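PDB 6XHH: JSC1_58120g3 from [Leptolyngbya] sp. JSC-1, which probably serves as a light sensor of the phytochrome superfamily, a cyanobacteriochrome GAF domain that binds a verdin bilin and whose dark state absorbs far-red light. Local coordinates for residues 35-40 with 61-66. Residues are numbered along the deposited sequence; the frame is centred on the assembly and turned at random.
Sequences IERVTI and RKLVGS
Arg-37 reaches from its strand to the backbone of Arg-61 and closes on that one carbonyl with the end of its guanidinium. NH1 lies 2.7 Å from Arg-61 O and NH2 2.9 Å from the same Arg-61 O, a fork of two bent hydrogen bonds, with N-H...O angles of 139° and 132°. Both nitrogens approach in the carbonyl plane, while the oxygen is tilted slightly out of the guanidinium plane. CB of the arginine points toward the loop, CG stands anti to the backbone N (chi1 -158°), and a bend at chi3 turns NE away from a fully extended course.

Leu-63 lies against one face of the flat group: its CG sits 3.5 Å above the plane, over the centre, and its CD1 comes within 3.4 Å of Arg-37 NE and also touches Arg-37 CD. In this GAF domain, strand 37-43 runs inside the antiparallel sheet beside strand 49-56, and residues 61-66 belong to the loop leading from that neighbour to the edge strand 67-68. Glu-54 ties the pieces together, forming a salt bridge with Arg-37 NH1 and accepting hydrogen bonds from the backbone N-H groups of Leu-63 and Val-64. An alanine in place of Arg-37 would probably leave Arg-61 O without its two donors, deprive Glu-54 of its cationic mate and open a gap beside Leu-63.

Further along the strand, Thr-39 adds a looser touch, its CG2 4.4 Å from Leu-63 CD1, and its side chain also lies about 4 Å from the bound bilin. Leu-63 opens a type II turn, closed by Ser-66 N bonding to Leu-63 O.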
loop_
_atom_site.group_PDB
_atom_site.type_symbol
_atom_site.label_atom_id
_atom_site.label_comp_id
_atom_site.label_asym_id
_atom_site.label_seq_id
_atom_site.Cartn_x
_atom_site.Cartn_y
_atom_site.Cartn_z
ATOM N N ILE A 35 13.073 0.451 1.972
ATOM C CA ILE A 35 12.624 -0.620 1.089
ATOM C C ILE A 35 12.759 -0.208 -0.371
ATOM O O ILE A 35 13.211 0.902 -0.684
ATOM C CB ILE A 35 11.173 -1.029 1.389
ATOM C CG1 ILE A 35 10.229 0.184 1.263
ATOM C CG2 ILE A 35 11.079 -1.689 2.770
ATOM C CD1 ILE A 35 8.773 -0.132 1.633
ATOM N N GLU A 36 12.343 -1.090 -1.276
ATOM C CA GLU A 36 12.671 -0.934 -2.685
ATOM C C GLU A 36 11.559 -0.309 -3.516
ATOM O O GLU A 36 11.847 0.223 -4.590
ATOM C CB GLU A 36 13.078 -2.297 -3.268
ATOM C CG GLU A 36 14.447 -2.719 -2.729
ATOM C CD GLU A 36 14.744 -4.221 -2.770
ATOM O OE1 GLU A 36 13.838 -5.064 -2.956
ATOM O OE2 GLU A 36 15.938 -4.558 -2.612
ATOM N N ARG A 37 10.309 -0.330 -3.053
ATOM C CA ARG A 37 9.262 0.358 -3.799
ATOM C C ARG A 37 8.102 0.695 -2.889
ATOM O O ARG A 37 7.727 -0.110 -2.044
ATOM C CB ARG A 37 8.745 -0.488 -4.972
ATOM C CG ARG A 37 8.089 0.349 -6.042
ATOM C CD ARG A 37 7.225 -0.464 -6.969
ATOM N NE ARG A 37 7.931 -1.520 -7.697
ATOM C CZ ARG A 37 8.633 -1.337 -8.815
ATOM N NH1 ARG A 37 8.760 -0.124 -9.353
ATOM N NH2 ARG A 37 9.202 -2.381 -9.408
ATOM N N VAL A 38 7.547 1.888 -3.075
ATOM C CA VAL A 38 6.259 2.277 -2.511
ATOM C C VAL A 38 5.429 2.867 -3.644
ATOM O O VAL A 38 5.932 3.669 -4.437
ATOM C CB VAL A 38 6.405 3.287 -1.353
ATOM C CG1 VAL A 38 5.029 3.699 -0.822
ATOM C CG2 VAL A 38 7.218 2.685 -0.236
ATOM N N THR A 39 4.162 2.467 -3.722
ATOM C CA THR A 39 3.289 2.875 -4.808
ATOM C C THR A 39 1.970 3.417 -4.272
ATOM O O THR A 39 1.469 2.998 -3.220
ATOM C CB THR A 39 2.956 1.718 -5.776
ATOM O OG1 THR A 39 2.260 0.672 -5.070
ATOM C CG2 THR A 39 4.195 1.151 -6.393
ATOM N N ILE A 40 1.392 4.326 -5.049
ATOM C CA ILE A 40 0.003 4.734 -4.913
ATOM C C ILE A 40 -0.738 4.232 -6.136
ATOM O O ILE A 40 -0.341 4.511 -7.278
ATOM C CB ILE A 40 -0.132 6.260 -4.761
ATOM C CG1 ILE A 40 0.507 6.702 -3.440
ATOM C CG2 ILE A 40 -1.600 6.677 -4.797
ATOM C CD1 ILE A 40 0.838 8.200 -3.379
ATOM N N ARG A 61 11.800 -2.341 -12.585
ATOM C CA ARG A 61 10.904 -1.799 -13.599
ATOM C C ARG A 61 9.984 -0.757 -12.980
ATOM O O ARG A 61 9.566 -0.873 -11.825
ATOM C CB ARG A 61 10.061 -2.905 -14.244
ATOM C CG ARG A 61 10.815 -3.753 -15.250
ATOM C CD ARG A 61 9.923 -4.397 -16.307
ATOM N NE ARG A 61 8.818 -5.177 -15.752
ATOM C CZ ARG A 61 8.921 -6.390 -15.217
ATOM N NH1 ARG A 61 10.095 -7.005 -15.125
ATOM N NH2 ARG A 61 7.833 -6.993 -14.758
ATOM N N LYS A 62 9.657 0.259 -13.774
ATOM C CA LYS A 62 8.679 1.257 -13.371
ATOM C C LYS A 62 7.276 0.698 -13.557
ATOM O O LYS A 62 6.959 0.140 -14.614
ATOM C CB LYS A 62 8.857 2.539 -14.183
ATOM C CG LYS A 62 10.057 3.362 -13.738
ATOM C CD LYS A 62 10.050 4.752 -14.356
ATOM C CE LYS A 62 11.468 5.277 -14.557
ATOM N NZ LYS A 62 11.486 6.728 -14.908
ATOM N N LEU A 63 6.444 0.825 -12.519
ATOM C CA LEU A 63 5.068 0.348 -12.580
ATOM C C LEU A 63 4.073 1.423 -12.986
ATOM O O LEU A 63 2.974 1.082 -13.444
ATOM C CB LEU A 63 4.639 -0.238 -11.226
ATOM C CG LEU A 63 5.596 -1.317 -10.730
ATOM C CD1 LEU A 63 5.020 -1.908 -9.458
ATOM C CD2 LEU A 63 5.823 -2.386 -11.788
ATOM N N VAL A 64 4.415 2.705 -12.827
ATOM C CA VAL A 64 3.478 3.748 -13.212
ATOM C C VAL A 64 3.207 3.637 -14.706
ATOM O O VAL A 64 4.117 3.379 -15.506
ATOM C CB VAL A 64 4.012 5.136 -12.832
ATOM C CG1 VAL A 64 3.145 6.225 -13.454
ATOM C CG2 VAL A 64 4.023 5.293 -11.315
ATOM N N GLY A 65 1.938 3.819 -15.083
ATOM C CA GLY A 65 1.468 3.559 -16.422
ATOM C C GLY A 65 0.771 2.223 -16.572
ATOM O O GLY A 65 -0.073 2.071 -17.462
ATOM N N SER A 66 1.087 1.270 -15.711
ATOM C CA SER A 66 0.598 -0.093 -15.818
ATOM C C SER A 66 -0.621 -0.291 -14.930
ATOM O O SER A 66 -0.829 0.422 -13.948
ATOM C CB SER A 66 1.698 -1.089 -15.429
ATOM O OG SER A 66 2.743 -1.094 -16.393
#